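Local coordinates for sialidase domain-containing protein (PDB 5HX0) that is of unknown function but has the six-bladed beta-propeller fold of sialidases and so probably binds or processes carbohydrates, at residues 43-48 with 396-401; 70-75 with 100-105; 205-210 with 223-228; 271-276 with 343-348; 287-292 with 307-312. All coordinates share one frame; numbering follows the deposited sequence.

Contact 1 (43-48 with 396-401)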
# COMPACT_ATOMS: atom_id res chain seq x y z
N ARG A 43 -16.16 -0.03 36.42
CA ARG A 43 -17.45 0.26 35.82
C ARG A 43 -17.25 0.54 34.34
O ARG A 43 -16.34 1.28 33.97
CB ARG A 43 -18.09 1.46 36.54
CG ARG A 43 -19.33 2.04 35.90
CD ARG A 43 -19.88 3.19 36.74
NE ARG A 43 -19.08 4.40 36.62
CZ ARG A 43 -19.34 5.38 35.76
NH1 ARG A 43 -20.37 5.27 34.93
NH2 ARG A 43 -18.57 6.46 35.70
N LYS A 44 -18.09 -0.04 33.49
CA LYS A 44 -18.05 0.29 32.07
C LYS A 44 -18.83 1.57 31.83
O LYS A 44 -20.00 1.66 32.18
CB LYS A 44 -18.62 -0.84 31.22
CG LYS A 44 -18.66 -0.46 29.73
CD LYS A 44 -18.67 -1.68 28.82
CE LYS A 44 -20.04 -2.23 28.69
NZ LYS A 44 -20.18 -3.18 27.56
N VAL A 45 -18.16 2.56 31.25
CA VAL A 45 -18.84 3.81 30.94
C VAL A 45 -19.73 3.64 29.72
O VAL A 45 -20.93 3.96 29.75
CB VAL A 45 -17.81 4.93 30.75
CG1 VAL A 45 -18.49 6.26 30.36
CG2 VAL A 45 -16.99 5.09 32.01
N GLU A 46 -19.17 3.13 28.63
CA GLU A 46 -19.92 2.93 27.40
C GLU A 46 -19.06 2.12 26.44
O GLU A 46 -17.85 1.97 26.64
CB GLU A 46 -20.30 4.26 26.77
CG GLU A 46 -19.10 5.14 26.46
CD GLU A 46 -19.50 6.47 25.83
OE1 GLU A 46 -20.55 6.52 25.15
OE2 GLU A 46 -18.76 7.46 26.03
N ASP A 47 -19.69 1.60 25.41
CA ASP A 47 -18.99 1.02 24.28
C ASP A 47 -18.96 2.03 23.14
O ASP A 47 -19.87 2.85 23.02
CB ASP A 47 -19.68 -0.25 23.82
CG ASP A 47 -19.64 -1.31 24.88
OD1 ASP A 47 -18.61 -1.42 25.57
OD2 ASP A 47 -20.65 -2.02 25.04
N VAL A 48 -17.90 1.98 22.32
CA VAL A 48 -17.79 2.89 21.18
C VAL A 48 -17.42 2.10 19.94
O VAL A 48 -16.88 0.99 20.00
CB VAL A 48 -16.77 4.02 21.43
CG1 VAL A 48 -17.15 4.79 22.66
CG2 VAL A 48 -15.33 3.47 21.57
N GLY A 396 -14.49 -0.36 21.01
CA GLY A 396 -13.85 -0.24 22.30
C GLY A 396 -14.88 -0.15 23.40
O GLY A 396 -16.07 0.11 23.17
N SER A 397 -14.41 -0.39 24.61
CA SER A 397 -15.18 -0.20 25.83
C SER A 397 -14.42 0.79 26.69
O SER A 397 -13.23 0.59 26.94
CB SER A 397 -15.37 -1.53 26.57
OG SER A 397 -16.12 -2.45 25.81
N ILE A 398 -15.09 1.83 27.15
CA ILE A 398 -14.47 2.79 28.06
C ILE A 398 -14.81 2.39 29.49
O ILE A 398 -15.98 2.27 29.86
CB ILE A 398 -14.94 4.22 27.75
CG1 ILE A 398 -14.49 4.60 26.32
CG2 ILE A 398 -14.34 5.19 28.75
CD1 ILE A 398 -14.94 5.98 25.88
N LEU A 399 -13.77 2.19 30.31
CA LEU A 399 -13.90 1.77 31.70
C LEU A 399 -13.53 2.91 32.64
O LEU A 399 -12.59 3.66 32.37
CB LEU A 399 -12.99 0.58 32.00
CG LEU A 399 -13.18 -0.65 31.12
CD1 LEU A 399 -12.36 -1.80 31.69
CD2 LEU A 399 -14.65 -0.96 31.06
N GLU A 400 -14.26 3.01 33.75
CA GLU A 400 -13.87 3.86 34.87
C GLU A 400 -13.23 2.97 35.93
O GLU A 400 -13.87 2.03 36.41
CB GLU A 400 -15.07 4.62 35.43
CG GLU A 400 -14.70 5.67 36.47
CD GLU A 400 -15.90 6.16 37.27
OE1 GLU A 400 -16.50 5.34 38.01
OE2 GLU A 400 -16.25 7.35 37.14
N ILE A 401 -11.96 3.21 36.24
CA ILE A 401 -11.24 2.43 37.24
C ILE A 401 -10.75 3.42 38.28
O ILE A 401 -9.76 4.13 38.04
CB ILE A 401 -10.05 1.65 36.65
CG1 ILE A 401 -10.46 0.89 35.38
CG2 ILE A 401 -9.45 0.70 37.72
CD1 ILE A 401 -11.55 -0.11 35.59

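Contact 2 (70-75 with 100-105)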
# COMPACT_ATOMS: atom_id res chain seq x y z
N GLU A 70 -2.91 13.21 21.78
CA GLU A 70 -3.50 12.50 20.66
C GLU A 70 -3.40 11.00 20.88
O GLU A 70 -2.31 10.46 21.11
CB GLU A 70 -2.80 12.89 19.35
CG GLU A 70 -3.44 12.26 18.12
CD GLU A 70 -2.86 12.86 16.85
OE1 GLU A 70 -1.80 12.38 16.39
OE2 GLU A 70 -3.45 13.82 16.32
N ILE A 71 -4.54 10.31 20.80
CA ILE A 71 -4.59 8.86 20.85
C ILE A 71 -4.45 8.35 19.42
O ILE A 71 -5.19 8.77 18.52
CB ILE A 71 -5.92 8.40 21.48
CG1 ILE A 71 -6.10 9.03 22.86
CG2 ILE A 71 -6.00 6.86 21.53
CD1 ILE A 71 -7.55 9.08 23.30
N VAL A 72 -3.50 7.44 19.21
CA VAL A 72 -3.24 6.89 17.88
C VAL A 72 -3.52 5.40 17.94
O VAL A 72 -2.85 4.67 18.70
CB VAL A 72 -1.79 7.14 17.43
CG1 VAL A 72 -1.60 6.61 15.98
CG2 VAL A 72 -1.45 8.61 17.53
N LEU A 73 -4.47 4.92 17.14
CA LEU A 73 -4.78 3.49 17.11
C LEU A 73 -4.46 2.93 15.73
O LEU A 73 -5.01 3.39 14.72
CB LEU A 73 -6.25 3.23 17.49
CG LEU A 73 -6.74 1.77 17.48
CD1 LEU A 73 -7.94 1.62 18.44
CD2 LEU A 73 -7.16 1.29 16.10
N ALA A 74 -3.59 1.91 15.71
CA ALA A 74 -3.17 1.24 14.47
C ALA A 74 -3.96 -0.04 14.31
O ALA A 74 -4.27 -0.70 15.30
CB ALA A 74 -1.68 0.91 14.51
N PHE A 75 -4.30 -0.38 13.06
CA PHE A 75 -4.96 -1.65 12.82
C PHE A 75 -4.67 -2.12 11.40
O PHE A 75 -4.14 -1.38 10.57
CB PHE A 75 -6.49 -1.59 13.08
CG PHE A 75 -7.23 -0.59 12.22
CD1 PHE A 75 -7.21 0.77 12.53
CD2 PHE A 75 -7.97 -1.00 11.12
CE1 PHE A 75 -7.90 1.70 11.78
CE2 PHE A 75 -8.67 -0.08 10.35
CZ PHE A 75 -8.64 1.27 10.68
N SER A 100 -4.16 3.78 10.56
CA SER A 100 -4.48 4.32 11.88
C SER A 100 -5.67 5.27 11.82
O SER A 100 -5.94 5.90 10.80
CB SER A 100 -3.29 5.08 12.49
OG SER A 100 -3.01 6.23 11.71
N VAL A 101 -6.36 5.38 12.96
CA VAL A 101 -7.29 6.47 13.22
C VAL A 101 -6.88 7.09 14.54
O VAL A 101 -6.11 6.51 15.31
CB VAL A 101 -8.79 6.03 13.25
CG1 VAL A 101 -9.26 5.62 11.82
CG2 VAL A 101 -8.99 4.89 14.24
N LYS A 102 -7.36 8.32 14.78
CA LYS A 102 -6.89 9.14 15.90
C LYS A 102 -8.06 9.76 16.65
O LYS A 102 -9.15 9.94 16.11
CB LYS A 102 -5.96 10.27 15.40
CG LYS A 102 -4.70 9.76 14.72
CD LYS A 102 -3.89 10.90 14.07
CE LYS A 102 -2.50 10.36 13.67
NZ LYS A 102 -1.67 11.25 12.80
N SER A 103 -7.80 10.12 17.92
CA SER A 103 -8.84 10.65 18.80
C SER A 103 -8.19 11.54 19.85
O SER A 103 -7.05 11.31 20.26
CB SER A 103 -9.62 9.51 19.50
OG SER A 103 -10.59 10.03 20.41
N LYS A 104 -8.92 12.56 20.29
CA LYS A 104 -8.51 13.33 21.46
C LYS A 104 -9.11 12.79 22.75
O LYS A 104 -8.62 13.14 23.82
CB LYS A 104 -8.93 14.79 21.32
CG LYS A 104 -8.21 15.53 20.21
CD LYS A 104 -8.88 16.86 19.91
CE LYS A 104 -8.43 17.42 18.56
NZ LYS A 104 -8.98 16.64 17.41
N ASP A 105 -10.15 11.98 22.68
CA ASP A 105 -10.85 11.61 23.90
C ASP A 105 -11.16 10.13 24.04
O ASP A 105 -11.65 9.74 25.11
CB ASP A 105 -12.17 12.40 24.02
CG ASP A 105 -13.03 12.28 22.77
OD1 ASP A 105 -12.87 11.34 21.96
OD2 ASP A 105 -13.89 13.16 22.60
O HOH W 1 -1.73 13.70 13.89

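Contact 3 (205-210 with 223-228)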
# COMPACT_ATOMS: atom_id res chain seq x y z
N PRO A 205 12.73 -13.66 9.81
CA PRO A 205 12.81 -12.72 10.94
C PRO A 205 11.74 -13.01 11.99
O PRO A 205 10.59 -13.30 11.65
CB PRO A 205 12.59 -11.35 10.29
CG PRO A 205 12.87 -11.57 8.80
CD PRO A 205 12.40 -12.97 8.55
N ALA A 206 12.11 -12.87 13.26
CA ALA A 206 11.14 -13.07 14.34
C ALA A 206 10.01 -12.03 14.28
O ALA A 206 10.11 -10.99 13.64
CB ALA A 206 11.85 -13.01 15.69
N TYR A 207 8.94 -12.31 15.02
CA TYR A 207 7.67 -11.57 14.88
C TYR A 207 6.79 -11.96 16.06
O TYR A 207 7.00 -12.99 16.69
CB TYR A 207 6.95 -11.93 13.56
CG TYR A 207 6.50 -13.37 13.61
CD1 TYR A 207 7.39 -14.39 13.33
CD2 TYR A 207 5.20 -13.72 14.06
CE1 TYR A 207 7.02 -15.72 13.44
CE2 TYR A 207 4.83 -15.04 14.18
CZ TYR A 207 5.74 -16.04 13.88
OH TYR A 207 5.40 -17.37 14.01
N ASN A 208 5.76 -11.15 16.31
CA ASN A 208 4.64 -11.64 17.12
C ASN A 208 3.49 -10.64 17.03
O ASN A 208 3.64 -9.53 16.50
CB ASN A 208 5.01 -11.85 18.59
CG ASN A 208 4.27 -13.04 19.19
OD1 ASN A 208 3.34 -13.57 18.57
ND2 ASN A 208 4.68 -13.47 20.39
N ARG A 209 2.34 -11.05 17.56
CA ARG A 209 1.34 -10.11 18.01
C ARG A 209 1.42 -10.05 19.53
O ARG A 209 1.38 -11.10 20.19
CB ARG A 209 -0.09 -10.48 17.57
CG ARG A 209 -1.16 -9.40 17.95
CD ARG A 209 -1.62 -9.50 19.43
NE ARG A 209 -2.66 -8.52 19.75
CZ ARG A 209 -3.14 -8.31 20.97
NH1 ARG A 209 -4.12 -7.41 21.14
NH2 ARG A 209 -2.64 -8.95 22.04
N GLY A 210 1.52 -8.85 20.07
CA GLY A 210 1.58 -8.65 21.51
C GLY A 210 2.33 -7.38 21.84
O GLY A 210 3.00 -6.79 20.99
N VAL A 223 8.60 -10.43 23.52
CA VAL A 223 8.47 -11.89 23.47
C VAL A 223 7.92 -12.29 22.10
O VAL A 223 6.79 -11.94 21.75
CB VAL A 223 7.58 -12.42 24.60
CG1 VAL A 223 7.36 -13.94 24.45
CG2 VAL A 223 8.22 -12.09 25.95
N VAL A 224 8.73 -13.02 21.34
CA VAL A 224 8.42 -13.37 19.96
C VAL A 224 8.07 -14.84 19.87
O VAL A 224 8.32 -15.64 20.78
CB VAL A 224 9.57 -13.04 18.98
CG1 VAL A 224 9.86 -11.53 18.94
CG2 VAL A 224 10.83 -13.85 19.34
N ALA A 225 7.47 -15.21 18.74
CA ALA A 225 7.07 -16.58 18.47
C ALA A 225 8.04 -17.19 17.48
O ALA A 225 8.61 -16.48 16.64
CB ALA A 225 5.64 -16.64 17.91
N ALA A 226 8.22 -18.50 17.55
CA ALA A 226 9.04 -19.19 16.56
C ALA A 226 8.47 -20.57 16.32
O ALA A 226 8.05 -21.25 17.26
CB ALA A 226 10.51 -19.28 17.01
N THR A 227 8.42 -20.97 15.05
CA THR A 227 8.05 -22.34 14.69
C THR A 227 9.27 -23.22 14.92
O THR A 227 10.31 -23.01 14.28
CB THR A 227 7.61 -22.44 13.22
OG1 THR A 227 6.46 -21.64 13.00
CG2 THR A 227 7.28 -23.89 12.85
N ASP A 228 9.17 -24.17 15.85
CA ASP A 228 10.29 -25.03 16.18
C ASP A 228 10.07 -26.49 15.82
O ASP A 228 10.96 -27.31 16.04
CB ASP A 228 10.67 -24.90 17.67
CG ASP A 228 9.52 -25.18 18.63
OD1 ASP A 228 8.48 -25.75 18.25
OD2 ASP A 228 9.71 -24.81 19.81
O HOH W 2 7.12 -19.12 12.62

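Contact 4 (271-276 with 343-348)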
# COMPACT_ATOMS: atom_id res chain seq x y z
N THR A 271 7.29 -5.72 36.10
CA THR A 271 6.60 -5.30 37.31
C THR A 271 7.42 -4.25 38.06
O THR A 271 8.61 -4.07 37.77
CB THR A 271 6.36 -6.50 38.22
OG1 THR A 271 7.61 -6.93 38.76
CG2 THR A 271 5.71 -7.62 37.43
N PRO A 272 6.82 -3.54 39.02
CA PRO A 272 7.60 -2.54 39.77
C PRO A 272 8.81 -3.13 40.47
O PRO A 272 9.86 -2.48 40.52
CB PRO A 272 6.57 -1.97 40.76
CG PRO A 272 5.24 -2.07 39.97
CD PRO A 272 5.36 -3.38 39.22
N LYS A 273 8.72 -4.37 40.95
CA LYS A 273 9.90 -4.99 41.56
C LYS A 273 10.87 -5.56 40.54
O LYS A 273 11.94 -6.06 40.93
CB LYS A 273 9.47 -6.07 42.55
CG LYS A 273 8.81 -5.49 43.80
CD LYS A 273 8.38 -6.59 44.77
CE LYS A 273 7.76 -6.00 46.02
NZ LYS A 273 7.08 -7.05 46.83
N GLY A 274 10.56 -5.50 39.25
CA GLY A 274 11.50 -5.87 38.21
C GLY A 274 11.35 -7.27 37.66
O GLY A 274 12.22 -7.71 36.89
N ASP A 275 10.30 -8.00 38.05
CA ASP A 275 9.99 -9.25 37.39
C ASP A 275 9.56 -8.98 35.95
O ASP A 275 8.91 -7.97 35.66
CB ASP A 275 8.87 -9.99 38.12
CG ASP A 275 9.34 -10.66 39.40
OD1 ASP A 275 10.52 -10.46 39.79
OD2 ASP A 275 8.51 -11.37 40.02
N VAL A 276 9.95 -9.88 35.05
CA VAL A 276 9.49 -9.88 33.66
C VAL A 276 8.43 -10.97 33.53
O VAL A 276 8.70 -12.15 33.79
CB VAL A 276 10.65 -10.14 32.69
CG1 VAL A 276 10.14 -10.24 31.26
CG2 VAL A 276 11.74 -9.05 32.84
N ASN A 343 -2.84 -7.70 40.78
CA ASN A 343 -2.00 -6.89 41.65
C ASN A 343 -0.72 -6.48 40.90
O ASN A 343 -0.44 -6.96 39.79
CB ASN A 343 -1.69 -7.62 42.97
CG ASN A 343 -1.02 -8.99 42.76
OD1 ASN A 343 -0.31 -9.21 41.79
ND2 ASN A 343 -1.25 -9.90 43.71
N ALA A 344 0.06 -5.59 41.52
CA ALA A 344 1.21 -4.99 40.82
C ALA A 344 2.18 -6.05 40.31
O ALA A 344 2.75 -5.91 39.22
CB ALA A 344 1.92 -4.01 41.75
N GLU A 345 2.38 -7.12 41.07
CA GLU A 345 3.35 -8.13 40.65
C GLU A 345 2.73 -9.24 39.80
O GLU A 345 3.44 -10.18 39.41
CB GLU A 345 4.05 -8.70 41.89
CG GLU A 345 4.91 -7.64 42.60
CD GLU A 345 6.02 -7.09 41.71
OE1 GLU A 345 6.73 -7.90 41.08
OE2 GLU A 345 6.18 -5.84 41.63
N CYS A 346 1.44 -9.14 39.48
CA CYS A 346 0.77 -10.07 38.55
C CYS A 346 0.81 -11.51 39.06
O CYS A 346 0.98 -12.45 38.28
CB CYS A 346 1.37 -9.99 37.14
SG CYS A 346 1.27 -8.35 36.36
N THR A 347 0.62 -11.69 40.37
CA THR A 347 0.64 -13.03 40.97
C THR A 347 -0.75 -13.59 41.23
O THR A 347 -0.89 -14.81 41.40
CB THR A 347 1.41 -13.02 42.30
OG1 THR A 347 0.80 -12.10 43.21
CG2 THR A 347 2.86 -12.60 42.08
N ASP A 348 -1.78 -12.75 41.24
CA ASP A 348 -3.10 -13.16 41.71
C ASP A 348 -4.09 -13.39 40.57
O ASP A 348 -5.29 -13.16 40.74
CB ASP A 348 -3.64 -12.12 42.70
CG ASP A 348 -3.91 -10.77 42.05
OD1 ASP A 348 -3.42 -10.52 40.93
OD2 ASP A 348 -4.59 -9.96 42.69
O HOH W 3 7.47 -9.87 42.28

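Contact 5 (287-292 with 307-312)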
# COMPACT_ATOMS: atom_id res chain seq x y z
N ASP A 287 -7.38 -23.59 24.81
CA ASP A 287 -7.41 -22.13 24.90
C ASP A 287 -7.04 -21.62 26.29
O ASP A 287 -7.44 -20.51 26.68
CB ASP A 287 -8.77 -21.56 24.46
CG ASP A 287 -8.69 -20.06 24.12
OD1 ASP A 287 -7.61 -19.60 23.72
OD2 ASP A 287 -9.70 -19.34 24.26
N GLN A 288 -6.30 -22.40 27.06
CA GLN A 288 -5.88 -21.95 28.38
C GLN A 288 -4.87 -20.81 28.24
O GLN A 288 -3.85 -20.96 27.55
CB GLN A 288 -5.27 -23.11 29.16
CG GLN A 288 -4.80 -22.73 30.54
CD GLN A 288 -5.93 -22.58 31.53
OE1 GLN A 288 -5.78 -21.90 32.53
NE2 GLN A 288 -7.06 -23.22 31.25
N ALA A 289 -5.14 -19.69 28.91
CA ALA A 289 -4.20 -18.57 28.90
C ALA A 289 -3.10 -18.85 29.92
O ALA A 289 -3.37 -19.23 31.06
CB ALA A 289 -4.95 -17.28 29.25
N CYS A 290 -1.85 -18.69 29.51
CA CYS A 290 -0.73 -19.07 30.37
C CYS A 290 0.16 -17.88 30.69
O CYS A 290 0.06 -16.80 30.10
CB CYS A 290 0.10 -20.19 29.73
SG CYS A 290 -0.83 -21.75 29.65
N ILE A 291 1.06 -18.10 31.65
CA ILE A 291 1.97 -17.05 32.10
C ILE A 291 3.34 -17.67 32.32
O ILE A 291 3.45 -18.83 32.73
CB ILE A 291 1.44 -16.36 33.39
CG1 ILE A 291 2.27 -15.13 33.76
CG2 ILE A 291 1.37 -17.37 34.56
CD1 ILE A 291 1.69 -14.30 34.91
N ALA A 292 4.39 -16.92 32.01
CA ALA A 292 5.75 -17.31 32.36
C ALA A 292 6.45 -16.10 32.96
O ALA A 292 6.20 -14.95 32.55
CB ALA A 292 6.52 -17.84 31.13
N MSE A 307 -2.95 -19.96 33.87
CA MSE A 307 -3.53 -18.93 34.73
C MSE A 307 -4.88 -19.33 35.31
O MSE A 307 -5.32 -18.76 36.31
CB MSE A 307 -3.63 -17.60 33.99
CG MSE A 307 -2.27 -16.95 33.88
SE MSE A 307 -2.38 -15.05 33.44
CE MSE A 307 -2.82 -15.34 31.59
N GLY A 308 -5.51 -20.33 34.70
CA GLY A 308 -6.78 -20.84 35.19
C GLY A 308 -8.01 -20.35 34.45
O GLY A 308 -9.12 -20.50 34.98
N PHE A 309 -7.86 -19.78 33.26
CA PHE A 309 -9.02 -19.34 32.49
C PHE A 309 -8.71 -19.44 31.00
O PHE A 309 -7.55 -19.57 30.60
CB PHE A 309 -9.44 -17.92 32.86
CG PHE A 309 -8.39 -16.86 32.55
CD1 PHE A 309 -7.44 -16.50 33.50
CD2 PHE A 309 -8.40 -16.19 31.33
CE1 PHE A 309 -6.50 -15.51 33.22
CE2 PHE A 309 -7.46 -15.19 31.04
CZ PHE A 309 -6.50 -14.85 31.98
N GLN A 310 -9.78 -19.39 30.19
CA GLN A 310 -9.68 -19.36 28.74
C GLN A 310 -9.72 -17.93 28.22
O GLN A 310 -10.50 -17.10 28.70
CB GLN A 310 -10.82 -20.13 28.08
CG GLN A 310 -10.89 -21.61 28.35
CD GLN A 310 -12.07 -22.26 27.64
OE1 GLN A 310 -13.22 -21.92 27.88
NE2 GLN A 310 -11.78 -23.19 26.73
N GLY A 311 -8.88 -17.65 27.24
CA GLY A 311 -8.89 -16.38 26.54
C GLY A 311 -7.59 -16.18 25.80
O GLY A 311 -6.55 -16.77 26.12
N HIS A 312 -7.65 -15.32 24.78
CA HIS A 312 -6.49 -14.98 23.97
C HIS A 312 -6.86 -13.87 22.97
O HIS A 312 -8.02 -13.65 22.68
CB HIS A 312 -5.98 -16.19 23.19
CG HIS A 312 -6.84 -16.57 22.02
ND1 HIS A 312 -7.66 -17.67 22.03
CD2 HIS A 312 -6.99 -16.00 20.80
CE1 HIS A 312 -8.29 -17.76 20.87
NE2 HIS A 312 -7.90 -16.76 20.10

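Contact 1 (43-48 with 396-401)
R43 and E400 meet at one end of the seam that closes the beta-propeller, where 43-48, from the start of the chain, lies antiparallel to 396-401, from its end. Their backbones form a hydrogen-bonded pair, with E400 N donating to R43 O at 2.7 Å, and their side chains form a salt bridge on one face of the sheet. The R43 chain is bent at chi3 (74°), which turns NE, and the guanidinium grips the carboxylate side-on: NE lies 3.1 Å from E400 OE1 and NH2 2.9 Å from E400 OE2. Both oxygens lie in the guanidinium plane, but the carboxylate is turned 74° to it, so the donors arrive from above the carboxylate plane. Arginine suits the place because two of its N-H groups can serve two oxygens at once. Further along comes a classic beta bulge, in which V45 and E46 both face I398. V45 N donates to I398 O at 2.6 Å and E46 O accepts from I398 N at 2.8 Å. The extra residue directs V45 toward the neighbouring strand, with its CB 4.0 Å from I398 CG2. In this blade the N-terminal strand 42-51 is an edge strand of the four, the other three coming from the C-terminal end: the velcro closure of propellers. Across the opposite face, S397 OG donates to D47 OD1 at 2.7 Å, on the anti side of the carboxylate. K44 NZ takes the syn lone pair of D47 OD2 at 2.8 Å and also bonds L357 O, while Y383 OH is a second partner of S397 OG.

Contact 2 (70-75 with 100-105)
E70, just before strand 71-75, and K102, on strand 100-103, bring their side chains together across an antiparallel pair, the middle strands of a four-stranded propeller blade. The two long side chains cross obliquely, and it is the methylenes of the lysine that meet the acid: K102 CD is 3.5 Å from E70 OE1. CB of E70 points away from the other strand, but the extended chain, with CG anti to the backbone N (chi1 -176°), brings its carboxylate back beside K102 CD and CE. The ion pair itself is long, 3.8 Å from E70 OE1 to K102 NZ. A water bridges it, donating to E70 OE1 at 2.8 Å and accepting from K102 NZ at 2.7 Å, while the closer charged partner of the lysine is E114. Such charged ends suit these two partly exposed residues. The other face carries I71, L73, V101 and S103. There F75 turns the edge of its ring to V101, CE1 to CG1 at 4.1 Å, while its ring also meets that of Y51. I71 and V101 both touch W109, an apolar filling between blade strands and loop. Paired backbones carry the rest, L73 N donating to V101 O at 2.9 Å. Serine suits the strand's end because a small hydroxyl can turn back to the backbone: S103 OG, which also bonds G106 N and T108 O, accepts from D105 N at 3.0 Å, an ST turn.

Contact 3 (205-210 with 223-228)
N208 reaches strand 223-228 with its amide: ND2 donates to V223 O at 2.9 Å, almost straight at 173°, with the acceptor in the amide plane. Beside it, A225 N donates to Y207 O at 3.1 Å. Together the two bonds fasten an irregular segment to a regular strand, and asparagine suits the place because its short, flat amide can donate to a strand carbonyl through ND2 and accept through OD1. N264 O also accepts from ND2, while OD1 takes a weak bond from R209 N, so the amide is held at both ends. Alanine's single methyl fits against a branched valine: A206 CB packs 3.9 Å from V224 CG2. CB of Y207 points away from the strand, but the ring comes back to A225, with CG between the backbone N and the carbonyl carbon (chi1 67°) and CZ 4.1 Å from A225 CB. A water lies 2.8 Å from Y207 OH and 2.6 Å from T227 OG1, hydrogen-bonded to both. Y207 N, by contrast, is buried without a partner. Around the ring, F167 meets it edge-to-face and Y142 comes near, and a tetraethylene glycol, probably from the crystallisation liquor, lies about 3 Å from the side chain, which may mark a pocket. Segment 205-210 leads into the short first strand 213-214 of its propeller blade and lies against that blade's strand 220-229; N208 also touches A266 on strand 262-270 of the next blade, and R209 reaches D126 on strand 123-131 and P369 O on strand 367-375.

Contact 4 (271-276 with 343-348)
E345 sets its side chain against the type I turn T271 to G274, joining hairpin loops of two neighbouring propeller blades. From CB the chain leaves with CG beside the backbone N (chi1 -66°), and a bend at chi2 (-61°) swings CD round to within 3.6 Å of T271 CB. At the tip each oxygen has its own donor. OE1 receives T271 OG1 at 2.7 Å, and OE2 receives K273 N at 3.0 Å, both on the syn side and somewhat out of the carboxylate plane. Carbons also touch OE2, P272 CD at 3.5 Å and K273 CG at 3.4 Å, the lysine chain crossing the glutamate at about a right angle. Threonine suits its place because the same hydroxyl works twice, donating to E345 and accepting from D275 N at 3.0 Å. The turn's fourth residue is G274, whose backbone angles would jam a CB against the preceding carbonyl. A344 CB meets P272 CG at the foot of the contact. Beyond them, R293 pairs with D275 OD2 and donates to E345 O. One hydroxyl and one backbone N-H thus serve the carboxylate, but D275 OD2 stands only 4.0 Å from E345 OE1; that repulsion is probably eased by R293, with K273 NZ, 5.4 Å from E345 OE2, adding a weaker pull.

Contact 5 (287-292 with 307-312)
H312 ND1 donates to D287 OD1 at 2.6 Å, the shortest bond of this contact. The oxygen lies near the imidazole plane, at the ring's edge, and the N-H arrives on its syn side, while carboxylate and ring planes stand 76° apart. CB of D287 points toward the other segment, and CG is anti to the backbone N (chi1 -162°). The backbone of the same residue joins in: D287 O accepts from G311 N at 3.3 Å. After D287, strand 288-292 of a propeller blade runs beside 307-312, where the chain turns a corner on its way to the next blade. A289 grips both flanks of that corner: its N donates to F309 O and its O accepts from M307 N, each at 2.9 Å. Glycine suits position 308, whose backbone angles would jam a CB against the preceding carbonyl. A289 CB, small enough to fit here, touches F309 CE2 at 3.7 Å in an off-centre CH-pi contact, and M307 CE, of a selenomethionine, also at 3.7 Å. Past it, the M307 and I291 side chains cross at about a right angle, with M307 CG 3.7 Å from I291 CG2. The ring of F309 is also met by R340 in a cation-pi contact and by Y328. At the polar end, H332 NE2 bonds D287 OD2, so the acid stands between two histidines. With ND1 as the donor to D287, NE2 of H312 is turned toward a weak bond with R331 NH2, and the carboxylate probably helps fix how the imidazole is turned.

In the fold
The contacts mark stations round a six-bladed beta-propeller. Contact 1 joins the two chain ends in one blade and encloses the other four along the sequence, so it closes the ring. Contact 2 binds the middle strands of the following blade, its centre about 17 Å from that of contact 1. Contact 3 comes next along the chain, on the opposite side of the chain's centre from both. Contacts 4 and 5 share the blade that begins with strand 262-270; contact 4 ties it to the blade that begins with strand 314-318, and contact 5, nested within the loop closed by contact 4, holds the chain where it leaves for that blade. Their centres lie about 17 Å apart.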